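Local coordinates for protein alanine racemase 1 (Caldanaerobacter subterraneus subsp. tengcongensis MB4, PDB 4Y2W) that belongs to the alanine racemase family, pairing an N-terminal TIM-barrel domain with a C-terminal domain rich in beta strands, at residues L160-I165 with L199-K204. The protein carries 1 engineered substitution. Sequence-based numbering, arbitrary orientation.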
loop_
_atom_site.group_PDB
_atom_site.type_symbol
_atom_site.label_atom_id
_atom_site.label_comp_id
_atom_site.label_asym_id
_atom_site.label_seq_id
_atom_site.Cartn_x
_atom_site.Cartn_y
_atom_site.Cartn_z
ATOM N N LEU A 160 -33.828 1.391 -16.330
ATOM C CA LEU A 160 -32.752 2.331 -16.022
ATOM C C LEU A 160 -33.289 3.723 -15.730
ATOM O O LEU A 160 -34.431 4.039 -16.053
ATOM C CB LEU A 160 -31.780 2.424 -17.199
ATOM C CG LEU A 160 -31.189 1.114 -17.710
ATOM C CD1 LEU A 160 -30.236 1.387 -18.865
ATOM C CD2 LEU A 160 -30.488 0.366 -16.586
ATOM N N ILE A 161 -32.449 4.537 -15.099
ATOM C CA ILE A 161 -32.655 5.977 -15.010
ATOM C C ILE A 161 -31.398 6.633 -15.569
ATOM O O ILE A 161 -30.302 6.451 -15.036
ATOM C CB ILE A 161 -32.875 6.468 -13.563
ATOM C CG1 ILE A 161 -33.986 5.670 -12.873
ATOM C CG2 ILE A 161 -33.219 7.955 -13.558
ATOM C CD1 ILE A 161 -34.132 5.979 -11.396
ATOM N N LEU A 162 -31.567 7.390 -16.648
ATOM C CA LEU A 162 -30.454 8.024 -17.338
ATOM C C LEU A 162 -30.175 9.393 -16.707
ATOM O O LEU A 162 -30.506 10.443 -17.270
ATOM C CB LEU A 162 -30.783 8.123 -18.830
ATOM C CG LEU A 162 -29.663 8.374 -19.838
ATOM C CD1 LEU A 162 -28.389 7.619 -19.490
ATOM C CD2 LEU A 162 -30.146 7.980 -21.224
ATOM N N GLU A 163 -29.552 9.356 -15.528
ATOM C CA GLU A 163 -29.372 10.535 -14.680
ATOM C C GLU A 163 -28.213 11.437 -15.094
ATOM O O GLU A 163 -28.334 12.661 -15.044
ATOM C CB GLU A 163 -29.156 10.101 -13.230
ATOM C CG GLU A 163 -29.116 11.244 -12.228
ATOM C CD GLU A 163 -28.760 10.776 -10.834
ATOM O OE1 GLU A 163 -27.620 10.311 -10.635
ATOM O OE2 GLU A 163 -29.616 10.878 -9.935
ATOM N N GLY A 164 -27.084 10.845 -15.473
ATOM C CA GLY A 164 -25.881 11.626 -15.751
ATOM C C GLY A 164 -25.153 11.278 -17.031
ATOM O O GLY A 164 -25.399 10.243 -17.656
ATOM N N ILE A 165 -24.258 12.174 -17.426
ATOM C CA ILE A 165 -23.372 11.959 -18.564
ATOM C C ILE A 165 -22.102 12.762 -18.306
ATOM O O ILE A 165 -22.177 13.928 -17.917
ATOM C CB ILE A 165 -24.033 12.363 -19.905
ATOM C CG1 ILE A 165 -23.062 12.149 -21.070
ATOM C CG2 ILE A 165 -24.509 13.809 -19.874
ATOM C CD1 ILE A 165 -23.728 12.103 -22.429
ATOM N N LEU A 199 -33.906 14.841 -25.318
ATOM C CA LEU A 199 -33.296 14.110 -24.210
ATOM C C LEU A 199 -32.435 15.035 -23.350
ATOM O O LEU A 199 -31.299 15.351 -23.706
ATOM C CB LEU A 199 -32.452 12.956 -24.751
ATOM C CG LEU A 199 -31.776 12.055 -23.719
ATOM C CD1 LEU A 199 -32.807 11.400 -22.812
ATOM C CD2 LEU A 199 -30.930 11.010 -24.427
ATOM N N LYS A 200 -32.989 15.466 -22.218
ATOM C CA LYS A 200 -32.280 16.324 -21.275
ATOM C C LYS A 200 -31.755 15.484 -20.118
ATOM O O LYS A 200 -32.526 15.064 -19.252
ATOM C CB LYS A 200 -33.206 17.422 -20.738
ATOM C CG LYS A 200 -33.951 18.212 -21.805
ATOM C CD LYS A 200 -33.012 18.781 -22.862
ATOM C CE LYS A 200 -33.729 19.736 -23.809
ATOM N NZ LYS A 200 -33.978 21.070 -23.196
ATOM N N ILE A 201 -30.448 15.233 -20.112
ATOM C CA ILE A 201 -29.812 14.488 -19.025
ATOM C C ILE A 201 -29.440 15.478 -17.914
ATOM O O ILE A 201 -28.629 16.377 -18.139
ATOM C CB ILE A 201 -28.567 13.722 -19.516
ATOM C CG1 ILE A 201 -28.951 12.780 -20.663
ATOM C CG2 ILE A 201 -27.943 12.928 -18.376
ATOM C CD1 ILE A 201 -27.786 12.035 -21.280
ATOM N N PRO A 202 -30.033 15.320 -16.714
ATOM C CA PRO A 202 -29.905 16.352 -15.674
ATOM C C PRO A 202 -28.486 16.626 -15.171
ATOM O O PRO A 202 -28.189 17.765 -14.806
ATOM C CB PRO A 202 -30.794 15.840 -14.530
ATOM C CG PRO A 202 -31.084 14.413 -14.831
ATOM C CD PRO A 202 -30.916 14.212 -16.302
ATOM N N LEU A 203 -27.623 15.610 -15.148
ATOM C CA LEU A 203 -26.267 15.773 -14.610
ATOM C C LEU A 203 -25.178 15.659 -15.678
ATOM O O LEU A 203 -24.709 14.567 -16.004
ATOM C CB LEU A 203 -26.017 14.784 -13.465
ATOM C CG LEU A 203 -26.375 15.298 -12.063
ATOM C CD1 LEU A 203 -27.804 15.826 -11.996
ATOM C CD2 LEU A 203 -26.156 14.206 -11.025
ATOM N N LYS A 204 -24.799 16.809 -16.225
ATOM C CA LYS A 204 -23.647 16.919 -17.110
ATOM C C LYS A 204 -22.474 17.405 -16.272
ATOM O O LYS A 204 -22.594 18.405 -15.555
ATOM C CB LYS A 204 -23.926 17.912 -18.244
ATOM C CG LYS A 204 -25.246 17.680 -18.972
ATOM C CD LYS A 204 -25.445 18.633 -20.143
ATOM C CE LYS A 204 -25.651 20.081 -19.713
ATOM N NZ LYS A 204 -26.904 20.281 -18.935
#
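Leu-199 touches Leu-162 loosely through their CD2 methyls and also meets Ile-151, Leu-152 and Ala-155 of helix 144-155. Ile-201 buries more surface against 160-165 than any other residue of 199-204. Its CG2 stands anti to the backbone N, which brings it to 3.4 Å from Glu-163 O and 3.8 Å from Ile-165 CG2, while its CD1 reaches Ile-165 CB and faces Leu-162 CG; the two isoleucine side chains cross at about a right angle. Pro-202 then brings CG and CD against Glu-163 O. The same oxygen accepts the N-H of Leu-203 (N to O, 3.0 Å; 146° at the hydrogen), and Leu-203 O in turn accepts Ile-165 N at 2.8 Å. Leu-203 thus exemplifies parallel pairing, in which one residue bonds to both neighbours of its opposite number, here Gly-164. Strands 160-166 and 203-208, adjacent in the eight-stranded TIM barrel, are joined by a beta-alpha-beta crossover through helix 177-195. Alongside the Leu-203 side chain runs that of Glu-163, pointing the same way, its OE1 hydrogen-bonded to Tyr-62 and His-129. At Lys-204, CA approaches Ile-165 O at 3.4 Å in a CA-H...O contact, and CG meets Ile-165 CG2 4.0 Å away, before the chain bends to a salt bridge between NZ and Asp-221.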